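Local structure of LPP20 lipofamily protein (Helicobacter pylori R046Wa, 4KZS) at residues Y19-G24 against Y96-I101; S25-E30 against K92-T97; V46-Q51 against K155-P160; D112-L117 against P149-L154. The protein is of unknown function but is secreted by this human pathogen and may be linked to the outer membrane and its Tol-Pal system. All coordinates share one frame; numbering follows the deposited sequence.

Interaction 1. Residues Y19-G24 against Y96-I101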
loop_
_atom_site.group_PDB
_atom_site.type_symbol
_atom_site.label_atom_id
_atom_site.label_comp_id
_atom_site.label_asym_id
_atom_site.label_seq_id
_atom_site.Cartn_x
_atom_site.Cartn_y
_atom_site.Cartn_z
ATOM N N TYR A 19 -9.316 -29.327 -6.597
ATOM C CA TYR A 19 -8.088 -29.046 -7.282
ATOM C C TYR A 19 -8.475 -28.163 -8.418
ATOM O O TYR A 19 -9.327 -28.532 -9.199
ATOM C CB TYR A 19 -7.534 -30.320 -7.859
ATOM C CG TYR A 19 -6.326 -30.858 -7.159
ATOM C CD1 TYR A 19 -5.163 -30.110 -7.105
ATOM C CD2 TYR A 19 -6.328 -32.141 -6.581
ATOM C CE1 TYR A 19 -4.044 -30.592 -6.464
ATOM C CE2 TYR A 19 -5.209 -32.668 -5.961
ATOM C CZ TYR A 19 -4.071 -31.873 -5.896
ATOM O OH TYR A 19 -2.939 -32.322 -5.273
ATOM N N LEU A 20 -7.841 -27.016 -8.542
ATOM C CA LEU A 20 -8.154 -26.096 -9.631
ATOM C C LEU A 20 -7.066 -26.140 -10.685
ATOM O O LEU A 20 -5.883 -26.267 -10.337
ATOM C CB LEU A 20 -8.303 -24.669 -9.110
ATOM C CG LEU A 20 -9.462 -24.519 -8.127
ATOM C CD1 LEU A 20 -9.505 -23.100 -7.590
ATOM C CD2 LEU A 20 -10.775 -24.891 -8.821
ATOM N N TYR A 21 -7.457 -26.027 -11.961
ATOM C CA TYR A 21 -6.495 -26.142 -13.058
ATOM C C TYR A 21 -6.239 -24.853 -13.840
ATOM O O TYR A 21 -7.046 -23.941 -13.830
ATOM C CB TYR A 21 -6.981 -27.240 -13.987
ATOM C CG TYR A 21 -6.901 -28.601 -13.331
ATOM C CD1 TYR A 21 -7.880 -29.041 -12.476
ATOM C CD2 TYR A 21 -5.813 -29.404 -13.520
ATOM C CE1 TYR A 21 -7.777 -30.262 -11.843
ATOM C CE2 TYR A 21 -5.714 -30.613 -12.891
ATOM C CZ TYR A 21 -6.689 -31.037 -12.064
ATOM O OH TYR A 21 -6.556 -32.283 -11.480
ATOM N N GLY A 22 -5.128 -24.796 -14.553
ATOM C CA GLY A 22 -4.824 -23.691 -15.424
ATOM C C GLY A 22 -3.845 -24.213 -16.461
ATOM O O GLY A 22 -3.113 -25.191 -16.178
ATOM N N SER A 23 -3.794 -23.581 -17.640
ATOM C CA SER A 23 -2.984 -24.117 -18.741
ATOM C C SER A 23 -2.712 -23.033 -19.776
ATOM O O SER A 23 -3.505 -22.096 -19.929
ATOM C CB SER A 23 -3.729 -25.237 -19.433
ATOM O OG SER A 23 -4.982 -24.720 -19.802
ATOM N N GLY A 24 -1.611 -23.170 -20.503
ATOM C CA GLY A 24 -1.186 -22.078 -21.322
ATOM C C GLY A 24 -0.208 -22.643 -22.308
ATOM O O GLY A 24 0.350 -23.713 -22.070
ATOM N N TYR A 96 3.572 -26.185 -24.015
ATOM C CA TYR A 96 2.312 -26.225 -23.298
ATOM C C TYR A 96 2.653 -26.628 -21.889
ATOM O O TYR A 96 3.521 -27.496 -21.662
ATOM C CB TYR A 96 1.365 -27.256 -23.941
ATOM C CG TYR A 96 0.116 -27.573 -23.139
ATOM C CD1 TYR A 96 -1.051 -26.851 -23.311
ATOM C CD2 TYR A 96 0.094 -28.635 -22.228
ATOM C CE1 TYR A 96 -2.199 -27.161 -22.584
ATOM C CE2 TYR A 96 -1.058 -28.949 -21.512
ATOM C CZ TYR A 96 -2.180 -28.203 -21.701
ATOM O OH TYR A 96 -3.281 -28.509 -20.995
ATOM N N THR A 97 1.965 -26.008 -20.937
ATOM C CA THR A 97 2.149 -26.278 -19.501
ATOM C C THR A 97 0.745 -26.297 -18.889
ATOM O O THR A 97 -0.163 -25.467 -19.240
ATOM C CB THR A 97 3.013 -25.188 -18.826
ATOM O OG1 THR A 97 4.308 -25.131 -19.445
ATOM C CG2 THR A 97 3.251 -25.482 -17.372
ATOM N N ARG A 98 0.514 -27.259 -18.011
ATOM C CA ARG A 98 -0.714 -27.185 -17.258
ATOM C C ARG A 98 -0.381 -27.366 -15.766
ATOM O O ARG A 98 0.499 -28.132 -15.429
ATOM C CB ARG A 98 -1.634 -28.246 -17.791
ATOM C CG ARG A 98 -2.942 -28.408 -17.055
ATOM C CD ARG A 98 -3.141 -29.915 -17.096
ATOM N NE ARG A 98 -4.500 -30.184 -17.445
ATOM C CZ ARG A 98 -5.060 -31.367 -17.388
ATOM N NH1 ARG A 98 -4.364 -32.446 -17.062
ATOM N NH2 ARG A 98 -6.322 -31.449 -17.713
ATOM N N VAL A 99 -1.072 -26.631 -14.904
ATOM C CA VAL A 99 -0.734 -26.526 -13.509
ATOM C C VAL A 99 -2.005 -26.636 -12.758
ATOM O O VAL A 99 -3.065 -26.456 -13.309
ATOM C CB VAL A 99 -0.142 -25.166 -13.124
ATOM C CG1 VAL A 99 1.162 -24.942 -13.825
ATOM C CG2 VAL A 99 -1.058 -24.065 -13.562
ATOM N N ARG A 100 -1.895 -27.020 -11.495
ATOM C CA ARG A 100 -3.039 -27.101 -10.621
ATOM C C ARG A 100 -2.627 -26.835 -9.201
ATOM O O ARG A 100 -1.411 -26.816 -8.856
ATOM C CB ARG A 100 -3.643 -28.472 -10.712
ATOM C CG ARG A 100 -2.720 -29.559 -10.214
ATOM C CD ARG A 100 -3.447 -30.877 -10.277
ATOM N NE ARG A 100 -2.722 -31.918 -9.548
ATOM C CZ ARG A 100 -3.260 -33.103 -9.227
ATOM N NH1 ARG A 100 -4.496 -33.419 -9.589
ATOM N NH2 ARG A 100 -2.561 -33.984 -8.569
ATOM N N ILE A 101 -3.625 -26.637 -8.351
ATOM C CA ILE A 101 -3.343 -26.433 -6.933
ATOM C C ILE A 101 -4.508 -26.883 -6.172
ATOM O O ILE A 101 -5.639 -26.687 -6.610
ATOM C CB ILE A 101 -3.124 -24.963 -6.586
ATOM C CG1 ILE A 101 -2.646 -24.838 -5.148
ATOM C CG2 ILE A 101 -4.388 -24.110 -6.849
ATOM C CD1 ILE A 101 -1.918 -23.520 -4.858
#
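Y19, Y21 and R100 form a cluster on one face of an antiparallel strand pair, a clear case of how a ladder of backbone bonds sets side chains beside one another. Strands 19-26 and 94-102 lie in a three-stranded antiparallel sheet, and three hydrogen-bonded pairs, L20 with I101, G22 with V99 and G24 with T97, join the segments. Six backbone bonds result, among them V99 N to G22 O at 2.8 Å.

R100 spans the cluster from base to tip. Its CG sits between the backbone N and the carbonyl carbon (chi1 64°), and from there the chain runs extended to NE. CB stands over the face of Y21, 4.0 Å from the ring centroid, a CH-pi contact. CG is next to Y19 CD1, whereas CD comes back against Y21 at 3.5 Å from CE2. NE lies over Y19 near CE1 and also forms a salt bridge with E84, which is also hydrogen-bonded to Y19 OH. The guanidinium then lies flat on Y19, the planes only 2° apart and CZ 3.7 Å from the ring centroid, so that cation-pi attraction adds to the stack.

On the other face, L20, V99 and I101 turn to helix 29-53, where I44 and L40 receive them, while T97 OG1 bonds to S32. G22, with no side chain, leaves V99 CG2 close to its carbonyl oxygen. At the tip of R100, NH1 donates to Y21 OH at 3.0 Å, the hydroxyl oxygen lying close to the guanidinium plane.

Interaction 2. Residues S25-E30 against K92-T97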
loop_
_atom_site.group_PDB
_atom_site.type_symbol
_atom_site.label_atom_id
_atom_site.label_comp_id
_atom_site.label_asym_id
_atom_site.label_seq_id
_atom_site.Cartn_x
_atom_site.Cartn_y
_atom_site.Cartn_z
ATOM N N SER A 25 -0.008 -21.918 -23.400
ATOM C CA SER A 25 0.879 -22.332 -24.499
ATOM C C SER A 25 1.558 -21.110 -25.087
ATOM O O SER A 25 0.954 -20.018 -25.244
ATOM C CB SER A 25 0.093 -23.016 -25.609
ATOM O OG SER A 25 -1.105 -22.316 -25.932
ATOM N N ALA A 26 2.819 -21.301 -25.418
ATOM C CA ALA A 26 3.673 -20.192 -25.804
ATOM C C ALA A 26 4.863 -20.710 -26.581
ATOM O O ALA A 26 5.185 -21.904 -26.536
ATOM C CB ALA A 26 4.145 -19.457 -24.556
ATOM N N THR A 27 5.533 -19.803 -27.276
ATOM C CA THR A 27 6.705 -20.175 -28.070
ATOM C C THR A 27 7.962 -20.309 -27.189
ATOM O O THR A 27 9.074 -20.406 -27.681
ATOM C CB THR A 27 6.880 -19.198 -29.229
ATOM O OG1 THR A 27 6.827 -17.859 -28.718
ATOM C CG2 THR A 27 5.726 -19.369 -30.220
ATOM N N SER A 28 7.764 -20.356 -25.880
ATOM C CA SER A 28 8.843 -20.591 -24.938
ATOM C C SER A 28 8.373 -21.365 -23.696
ATOM O O SER A 28 7.271 -21.130 -23.204
ATOM C CB SER A 28 9.411 -19.259 -24.482
ATOM O OG SER A 28 10.310 -19.499 -23.412
ATOM N N LYS A 29 9.209 -22.255 -23.166
ATOM C CA LYS A 29 8.839 -23.072 -22.007
ATOM C C LYS A 29 8.445 -22.209 -20.815
ATOM O O LYS A 29 7.376 -22.413 -20.213
ATOM C CB LYS A 29 9.969 -24.035 -21.628
ATOM C CG LYS A 29 9.622 -25.085 -20.577
ATOM C CD LYS A 29 10.828 -25.989 -20.360
ATOM C CE LYS A 29 10.565 -27.069 -19.311
ATOM N NZ LYS A 29 11.693 -27.989 -18.979
ATOM N N GLU A 30 9.303 -21.238 -20.494
ATOM C CA GLU A 30 9.049 -20.284 -19.422
ATOM C C GLU A 30 7.761 -19.523 -19.687
ATOM O O GLU A 30 6.892 -19.416 -18.806
ATOM C CB GLU A 30 10.228 -19.322 -19.255
ATOM C CG GLU A 30 9.986 -18.130 -18.313
ATOM C CD GLU A 30 9.859 -18.496 -16.829
ATOM O OE1 GLU A 30 9.596 -17.577 -16.011
ATOM O OE2 GLU A 30 10.029 -19.688 -16.477
ATOM N N LYS A 92 7.050 -28.696 -32.358
ATOM C CA LYS A 92 7.129 -27.725 -33.442
ATOM C C LYS A 92 7.308 -26.286 -32.927
ATOM O O LYS A 92 6.893 -25.314 -33.584
ATOM C CB LYS A 92 5.879 -27.809 -34.342
ATOM C CG LYS A 92 5.881 -28.972 -35.314
ATOM C CD LYS A 92 7.107 -28.841 -36.179
ATOM C CE LYS A 92 7.545 -30.139 -36.836
ATOM N NZ LYS A 92 8.424 -29.777 -38.003
ATOM N N GLY A 93 7.932 -26.144 -31.761
ATOM C CA GLY A 93 8.260 -24.822 -31.283
ATOM C C GLY A 93 7.299 -24.279 -30.246
ATOM O O GLY A 93 7.653 -23.375 -29.487
ATOM N N ILE A 94 6.080 -24.794 -30.203
ATOM C CA ILE A 94 5.217 -24.326 -29.149
ATOM C C ILE A 94 5.266 -25.218 -27.906
ATOM O O ILE A 94 5.396 -26.448 -28.000
ATOM C CB ILE A 94 3.796 -24.056 -29.619
ATOM C CG1 ILE A 94 3.055 -25.342 -29.755
ATOM C CG2 ILE A 94 3.796 -23.290 -30.944
ATOM C CD1 ILE A 94 1.584 -25.122 -29.530
ATOM N N TYR A 95 5.212 -24.568 -26.746
ATOM C CA TYR A 95 5.235 -25.259 -25.474
ATOM C C TYR A 95 3.868 -25.173 -24.819
ATOM O O TYR A 95 3.087 -24.210 -25.054
ATOM C CB TYR A 95 6.305 -24.660 -24.588
ATOM C CG TYR A 95 7.658 -24.656 -25.240
ATOM C CD1 TYR A 95 7.929 -23.848 -26.364
ATOM C CD2 TYR A 95 8.685 -25.467 -24.733
ATOM C CE1 TYR A 95 9.191 -23.872 -26.971
ATOM C CE2 TYR A 95 9.946 -25.501 -25.322
ATOM C CZ TYR A 95 10.191 -24.707 -26.429
ATOM O OH TYR A 95 11.451 -24.790 -26.960
ATOM N N TYR A 96 3.572 -26.185 -24.015
ATOM C CA TYR A 96 2.312 -26.225 -23.298
ATOM C C TYR A 96 2.653 -26.628 -21.889
ATOM O O TYR A 96 3.521 -27.496 -21.662
ATOM C CB TYR A 96 1.365 -27.256 -23.941
ATOM C CG TYR A 96 0.116 -27.573 -23.139
ATOM C CD1 TYR A 96 -1.051 -26.851 -23.311
ATOM C CD2 TYR A 96 0.094 -28.635 -22.228
ATOM C CE1 TYR A 96 -2.199 -27.161 -22.584
ATOM C CE2 TYR A 96 -1.058 -28.949 -21.512
ATOM C CZ TYR A 96 -2.180 -28.203 -21.701
ATOM O OH TYR A 96 -3.281 -28.509 -20.995
ATOM N N THR A 97 1.965 -26.008 -20.937
ATOM C CA THR A 97 2.149 -26.278 -19.501
ATOM C C THR A 97 0.745 -26.297 -18.889
ATOM O O THR A 97 -0.163 -25.467 -19.240
ATOM C CB THR A 97 3.013 -25.188 -18.826
ATOM O OG1 THR A 97 4.308 -25.131 -19.445
ATOM C CG2 THR A 97 3.251 -25.482 -17.372
#
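Y95 has CG anti to its own carbonyl carbon (chi1 -55°), and with chi2 at 67° its ring turns one face to the chain at S28 and K29. The backbone itself, more than any side chain, covers that face: K29 N stands 3.5 Å above the ring plane and S28 C beside it, both displaced toward the rim. A26 O approaches the ring edge near its plane, 3.4 Å from CD1. K29 adds its CB, 3.7 Å from Y95 CD2, and its extended chain then leads away.

Next to the ring the strand pairing ends. A26 and Y95 form a hydrogen-bonded pair, in which Y95 N reaches A26 O at 2.7 Å in a nearly straight bond. S25 pairs with Y96 on the other face; its CB touches Y95 O, while its OG turns to K35 for a hydrogen bond. T27 still lies beside I94 and G93. K92 and G93, both with positive phi, are consistent with a type I' turn joining strands 84-91 and 94-102. S28 occupies the N-cap position of helix 29-53. The whole is a strand-to-helix connection, in which a tyrosine of the adjacent strand packs on the first residues of the helix that packs on one face of the sheet.

Interaction 3. Residues V46-Q51 against K155-P160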
loop_
_atom_site.group_PDB
_atom_site.type_symbol
_atom_site.label_atom_id
_atom_site.label_comp_id
_atom_site.label_asym_id
_atom_site.label_seq_id
_atom_site.Cartn_x
_atom_site.Cartn_y
_atom_site.Cartn_z
ATOM N N VAL A 46 -12.417 -16.479 -10.398
ATOM C CA VAL A 46 -13.800 -16.940 -10.698
ATOM C C VAL A 46 -14.440 -17.801 -9.615
ATOM O O VAL A 46 -15.395 -17.378 -8.985
ATOM C CB VAL A 46 -13.882 -17.694 -12.058
ATOM C CG1 VAL A 46 -15.187 -18.475 -12.195
ATOM C CG2 VAL A 46 -13.663 -16.742 -13.230
ATOM N N VAL A 47 -13.920 -19.003 -9.398
ATOM C CA VAL A 47 -14.425 -19.872 -8.314
ATOM C C VAL A 47 -14.571 -19.123 -6.990
ATOM O O VAL A 47 -15.464 -19.397 -6.211
ATOM C CB VAL A 47 -13.516 -21.143 -8.131
ATOM C CG1 VAL A 47 -13.453 -21.641 -6.699
ATOM C CG2 VAL A 47 -13.984 -22.277 -9.015
ATOM N N VAL A 48 -13.680 -18.183 -6.735
ATOM C CA VAL A 48 -13.676 -17.478 -5.468
ATOM C C VAL A 48 -14.748 -16.389 -5.452
ATOM O O VAL A 48 -15.574 -16.341 -4.529
ATOM C CB VAL A 48 -12.275 -16.917 -5.184
ATOM C CG1 VAL A 48 -12.296 -15.883 -4.109
ATOM C CG2 VAL A 48 -11.379 -18.038 -4.749
ATOM N N ASN A 49 -14.750 -15.535 -6.479
ATOM C CA ASN A 49 -15.722 -14.445 -6.560
ATOM C C ASN A 49 -17.149 -14.955 -6.486
ATOM O O ASN A 49 -17.994 -14.364 -5.820
ATOM C CB ASN A 49 -15.513 -13.620 -7.813
ATOM C CG ASN A 49 -14.209 -12.786 -7.784
ATOM O OD1 ASN A 49 -14.080 -11.791 -7.043
ATOM N ND2 ASN A 49 -13.245 -13.180 -8.617
ATOM N N SER A 50 -17.414 -16.089 -7.117
ATOM C CA SER A 50 -18.762 -16.655 -7.106
ATOM C C SER A 50 -19.036 -17.482 -5.853
ATOM O O SER A 50 -20.039 -18.188 -5.773
ATOM C CB SER A 50 -19.004 -17.497 -8.367
ATOM O OG SER A 50 -18.539 -18.825 -8.195
ATOM N N GLN A 51 -18.128 -17.428 -4.890
ATOM C CA GLN A 51 -18.297 -18.182 -3.656
ATOM C C GLN A 51 -18.697 -17.175 -2.618
ATOM O O GLN A 51 -19.336 -17.502 -1.624
ATOM C CB GLN A 51 -16.990 -18.864 -3.267
ATOM C CG GLN A 51 -16.939 -19.389 -1.839
ATOM C CD GLN A 51 -17.978 -20.447 -1.537
ATOM O OE1 GLN A 51 -18.313 -21.297 -2.379
ATOM N NE2 GLN A 51 -18.479 -20.416 -0.313
ATOM N N LYS A 155 -13.251 -15.474 5.005
ATOM C CA LYS A 155 -14.536 -15.579 5.713
ATOM C C LYS A 155 -15.550 -16.268 4.857
ATOM O O LYS A 155 -16.320 -17.082 5.358
ATOM C CB LYS A 155 -15.079 -14.224 6.207
ATOM C CG LYS A 155 -14.272 -13.661 7.374
ATOM C CD LYS A 155 -15.068 -12.852 8.385
ATOM C CE LYS A 155 -15.334 -11.440 7.885
ATOM N NZ LYS A 155 -15.500 -10.497 9.035
ATOM N N ALA A 156 -15.529 -15.990 3.559
ATOM C CA ALA A 156 -16.422 -16.693 2.631
ATOM C C ALA A 156 -16.175 -18.182 2.541
ATOM O O ALA A 156 -16.986 -18.886 1.957
ATOM C CB ALA A 156 -16.365 -16.090 1.242
ATOM N N TYR A 157 -15.063 -18.668 3.092
ATOM C CA TYR A 157 -14.780 -20.119 3.093
ATOM C C TYR A 157 -14.800 -20.683 4.498
ATOM O O TYR A 157 -14.614 -21.867 4.672
ATOM C CB TYR A 157 -13.460 -20.463 2.369
ATOM C CG TYR A 157 -13.585 -20.528 0.857
ATOM C CD1 TYR A 157 -13.316 -19.420 0.062
ATOM C CD2 TYR A 157 -14.006 -21.708 0.217
ATOM C CE1 TYR A 157 -13.427 -19.492 -1.333
ATOM C CE2 TYR A 157 -14.123 -21.793 -1.156
ATOM C CZ TYR A 157 -13.845 -20.693 -1.939
ATOM O OH TYR A 157 -14.011 -20.782 -3.336
ATOM N N SER A 158 -15.040 -19.827 5.496
ATOM C CA SER A 158 -15.171 -20.248 6.900
ATOM C C SER A 158 -13.844 -20.576 7.547
ATOM O O SER A 158 -13.759 -21.507 8.343
ATOM C CB SER A 158 -16.100 -21.460 7.052
ATOM O OG SER A 158 -17.415 -21.145 6.657
ATOM N N VAL A 159 -12.808 -19.823 7.201
ATOM C CA VAL A 159 -11.542 -19.909 7.898
ATOM C C VAL A 159 -11.624 -18.783 8.919
ATOM O O VAL A 159 -12.378 -17.831 8.715
ATOM C CB VAL A 159 -10.393 -19.694 6.919
ATOM C CG1 VAL A 159 -9.069 -20.013 7.580
ATOM C CG2 VAL A 159 -10.581 -20.570 5.694
ATOM N N PRO A 160 -10.897 -18.897 10.037
ATOM C CA PRO A 160 -11.064 -17.921 11.124
ATOM C C PRO A 160 -10.468 -16.483 10.960
ATOM O O PRO A 160 -10.821 -15.759 10.024
ATOM C CB PRO A 160 -10.469 -18.668 12.330
ATOM C CG PRO A 160 -10.615 -20.119 11.989
ATOM C CD PRO A 160 -10.275 -20.139 10.530
#
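Q51 lays its CG methylene on the ring of Y157. That CG is anti to the backbone N (chi1 166°), which carries it out toward helix 135-157 and over one face of the tyrosine, 3.7 Å from the ring centroid and shifted toward the rim, a CH-pi contact centred near CZ and CE1. A bend at chi2 (61°) then turns CD, and with it the amide, toward A156. The amide, inclined to the ring plane, continues past the ring, and NE2 donates to A156 O at 3.1 Å.

That carbonyl belongs to the last turn of helix 135-157, which closes in a Schellman motif: S158 takes up positive phi and its N bonds back to K155 O. The contact thus joins the side of helix 29-53 to the C-terminal end of a helix from the middle region.

Y157 has CG anti to the carbonyl carbon, and its ring reaches across to the other helix, with the hydroxyl arriving beside V47 and V48. V47 CG1 touches OH at 3.5 Å, and V48 CG2 lies 4.2 Å from CE1; both side chains cross the tyrosine at about a right angle. L107 of helix 103-121 also packs against Y157.

Interaction 4. Residues D112-L117 against P149-L154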
loop_
_atom_site.group_PDB
_atom_site.type_symbol
_atom_site.label_atom_id
_atom_site.label_comp_id
_atom_site.label_asym_id
_atom_site.label_seq_id
_atom_site.Cartn_x
_atom_site.Cartn_y
_atom_site.Cartn_z
ATOM N N ASP A 112 -2.065 -17.563 5.280
ATOM C CA ASP A 112 -0.700 -17.237 5.625
ATOM C C ASP A 112 -0.287 -15.828 5.246
ATOM O O ASP A 112 0.375 -15.160 6.032
ATOM C CB ASP A 112 0.271 -18.270 5.057
ATOM C CG ASP A 112 0.042 -19.682 5.623
ATOM O OD1 ASP A 112 -0.697 -19.863 6.629
ATOM O OD2 ASP A 112 0.608 -20.635 5.055
ATOM N N LYS A 113 -0.641 -15.399 4.035
ATOM C CA LYS A 113 -0.303 -14.066 3.542
ATOM C C LYS A 113 -1.099 -13.067 4.413
ATOM O O LYS A 113 -0.619 -11.990 4.734
ATOM C CB LYS A 113 -0.661 -13.944 2.053
ATOM C CG LYS A 113 -0.172 -12.686 1.330
ATOM C CD LYS A 113 -0.523 -12.728 -0.170
ATOM C CE LYS A 113 -0.120 -11.461 -0.939
ATOM N NZ LYS A 113 1.353 -11.248 -0.967
ATOM N N TYR A 114 -2.287 -13.448 4.846
ATOM C CA TYR A 114 -3.027 -12.621 5.777
ATOM C C TYR A 114 -2.294 -12.474 7.109
ATOM O O TYR A 114 -1.938 -11.351 7.449
ATOM C CB TYR A 114 -4.398 -13.207 6.020
ATOM C CG TYR A 114 -5.235 -12.381 6.913
ATOM C CD1 TYR A 114 -5.092 -12.481 8.264
ATOM C CD2 TYR A 114 -6.193 -11.512 6.411
ATOM C CE1 TYR A 114 -5.869 -11.739 9.125
ATOM C CE2 TYR A 114 -6.983 -10.749 7.258
ATOM C CZ TYR A 114 -6.815 -10.870 8.634
ATOM O OH TYR A 114 -7.567 -10.147 9.554
ATOM N N ASN A 115 -2.055 -13.591 7.839
ATOM C CA ASN A 115 -1.288 -13.574 9.084
ATOM C C ASN A 115 -0.004 -12.749 8.960
ATOM O O ASN A 115 0.357 -12.031 9.879
ATOM C CB ASN A 115 -0.966 -14.956 9.551
ATOM C CG ASN A 115 -2.214 -15.795 9.766
ATOM O OD1 ASN A 115 -3.313 -15.256 9.917
ATOM N ND2 ASN A 115 -2.069 -17.129 9.738
ATOM N N ALA A 116 0.628 -12.771 7.799
ATOM C CA ALA A 116 1.865 -12.050 7.597
ATOM C C ALA A 116 1.553 -10.583 7.495
ATOM O O ALA A 116 2.312 -9.759 7.989
ATOM C CB ALA A 116 2.578 -12.531 6.337
ATOM N N LEU A 117 0.432 -10.251 6.863
ATOM C CA LEU A 117 -0.003 -8.852 6.819
ATOM C C LEU A 117 -0.341 -8.315 8.224
ATOM O O LEU A 117 0.037 -7.189 8.527
ATOM C CB LEU A 117 -1.163 -8.639 5.836
ATOM C CG LEU A 117 -0.686 -8.838 4.391
ATOM C CD1 LEU A 117 -1.868 -9.058 3.458
ATOM C CD2 LEU A 117 0.159 -7.690 3.905
ATOM N N PRO A 149 -9.496 -7.595 1.195
ATOM C CA PRO A 149 -9.955 -8.602 0.232
ATOM C C PRO A 149 -9.589 -10.054 0.646
ATOM O O PRO A 149 -10.475 -10.962 0.589
ATOM C CB PRO A 149 -9.268 -8.178 -1.078
ATOM C CG PRO A 149 -8.921 -6.726 -0.888
ATOM C CD PRO A 149 -8.603 -6.589 0.580
ATOM N N ILE A 150 -8.325 -10.276 1.066
ATOM C CA ILE A 150 -7.901 -11.637 1.443
ATOM C C ILE A 150 -8.864 -12.092 2.472
ATOM O O ILE A 150 -9.344 -13.216 2.429
ATOM C CB ILE A 150 -6.431 -11.709 1.949
ATOM C CG1 ILE A 150 -5.502 -11.422 0.761
ATOM C CG2 ILE A 150 -6.135 -13.073 2.595
ATOM C CD1 ILE A 150 -4.050 -11.217 1.079
ATOM N N GLU A 151 -9.207 -11.200 3.384
ATOM C CA GLU A 151 -10.072 -11.636 4.493
ATOM C C GLU A 151 -11.482 -11.929 4.060
ATOM O O GLU A 151 -12.134 -12.823 4.616
ATOM C CB GLU A 151 -10.099 -10.613 5.585
ATOM C CG GLU A 151 -11.235 -10.805 6.538
ATOM C CD GLU A 151 -11.281 -9.694 7.541
ATOM O OE1 GLU A 151 -10.368 -9.654 8.403
ATOM O OE2 GLU A 151 -12.230 -8.880 7.463
ATOM N N ARG A 152 -11.959 -11.171 3.074
ATOM C CA ARG A 152 -13.293 -11.408 2.551
ATOM C C ARG A 152 -13.350 -12.842 2.030
ATOM O O ARG A 152 -14.244 -13.608 2.407
ATOM C CB ARG A 152 -13.666 -10.406 1.460
ATOM C CG ARG A 152 -15.107 -9.932 1.594
ATOM C CD ARG A 152 -15.541 -8.948 0.514
ATOM N NE ARG A 152 -14.456 -8.114 -0.008
ATOM C CZ ARG A 152 -14.358 -7.723 -1.284
ATOM N NH1 ARG A 152 -15.271 -8.082 -2.205
ATOM N NH2 ARG A 152 -13.329 -6.970 -1.654
ATOM N N ILE A 153 -12.361 -13.211 1.213
ATOM C CA ILE A 153 -12.256 -14.577 0.743
ATOM C C ILE A 153 -12.281 -15.581 1.886
ATOM O O ILE A 153 -13.108 -16.512 1.885
ATOM C CB ILE A 153 -10.979 -14.787 -0.049
ATOM C CG1 ILE A 153 -10.938 -13.749 -1.160
ATOM C CG2 ILE A 153 -10.947 -16.214 -0.571
ATOM C CD1 ILE A 153 -9.750 -13.863 -2.068
ATOM N N LEU A 154 -11.381 -15.391 2.856
ATOM C CA LEU A 154 -11.234 -16.359 3.947
ATOM C C LEU A 154 -12.543 -16.569 4.689
ATOM O O LEU A 154 -12.921 -17.711 4.943
ATOM C CB LEU A 154 -10.137 -15.936 4.903
ATOM C CG LEU A 154 -8.764 -16.098 4.274
ATOM C CD1 LEU A 154 -7.647 -15.641 5.195
ATOM C CD2 LEU A 154 -8.592 -17.553 3.908
#
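I150 and Y114 occupy the middle of the approach between two helices, and each fills a hollow made by the other side. The segment axes come within 10.0 Å and cross at -136°, so the two segments run roughly antiparallel but well splayed.

The bump offered by helix 135-157 is I150. Its CG2 presses on Y114 CB at 3.8 Å and lies near the plane of the ring at its edge. The other branch carries CD1 into the notch between K113 and L117, one helical turn apart: it touches L117 CD1 at 3.9 Å and K113 CD at 4.0 Å. Both side chains cross the isoleucine at about a right angle, meeting its tip from two directions.

The return bump is Y114. Its CG is anti to the backbone N (chi1 -177°), and CB sits between I150 and L154, 4.1 Å from L154 CD1. The ring then passes E151, whose CB lies 3.5 Å from CE2. At its tip OH donates to E151 OE1 at 3.1 Å, so a buried tyrosine ends in a polar bond at the margin of an apolar patch. The other carboxylate oxygen, OE2, makes a long, weak ion pair with K155 NZ.

P149 marks a kink in its helix, where the proline nitrogen makes no bond to the preceding turn. Around the patch, L117 also packs on L143 and K146 of helix 135-157, L154 on L110 of helix 103-121, and Y114 on V161 and L164 just ahead of helix 165-172, an arrangement consistent with the three-helix bundle of this protein.

In the fold
Together the four contacts show how chemistry follows position. Interactions 1 and 2 continue one strand pairing, sharing Y96 and T97: the first is partly buried and rich in backbone bonds, the second lies at the surface where the pairing runs out. Interaction 3 is also a surface contact, small and carried by few side chains, whereas interaction 4 is partly buried and chiefly apolar. Both use helix 135-157, and they meet where V48 packs on I153. Helix 29-53 in turn serves interactions 2 and 3, whose nearest atoms are about 17 Å apart, and L20 touches V47 between interactions 1 and 3. Sheet and helices are thus connected by helix 29-53 and by the passage of strand 94-102 into helix 103-121.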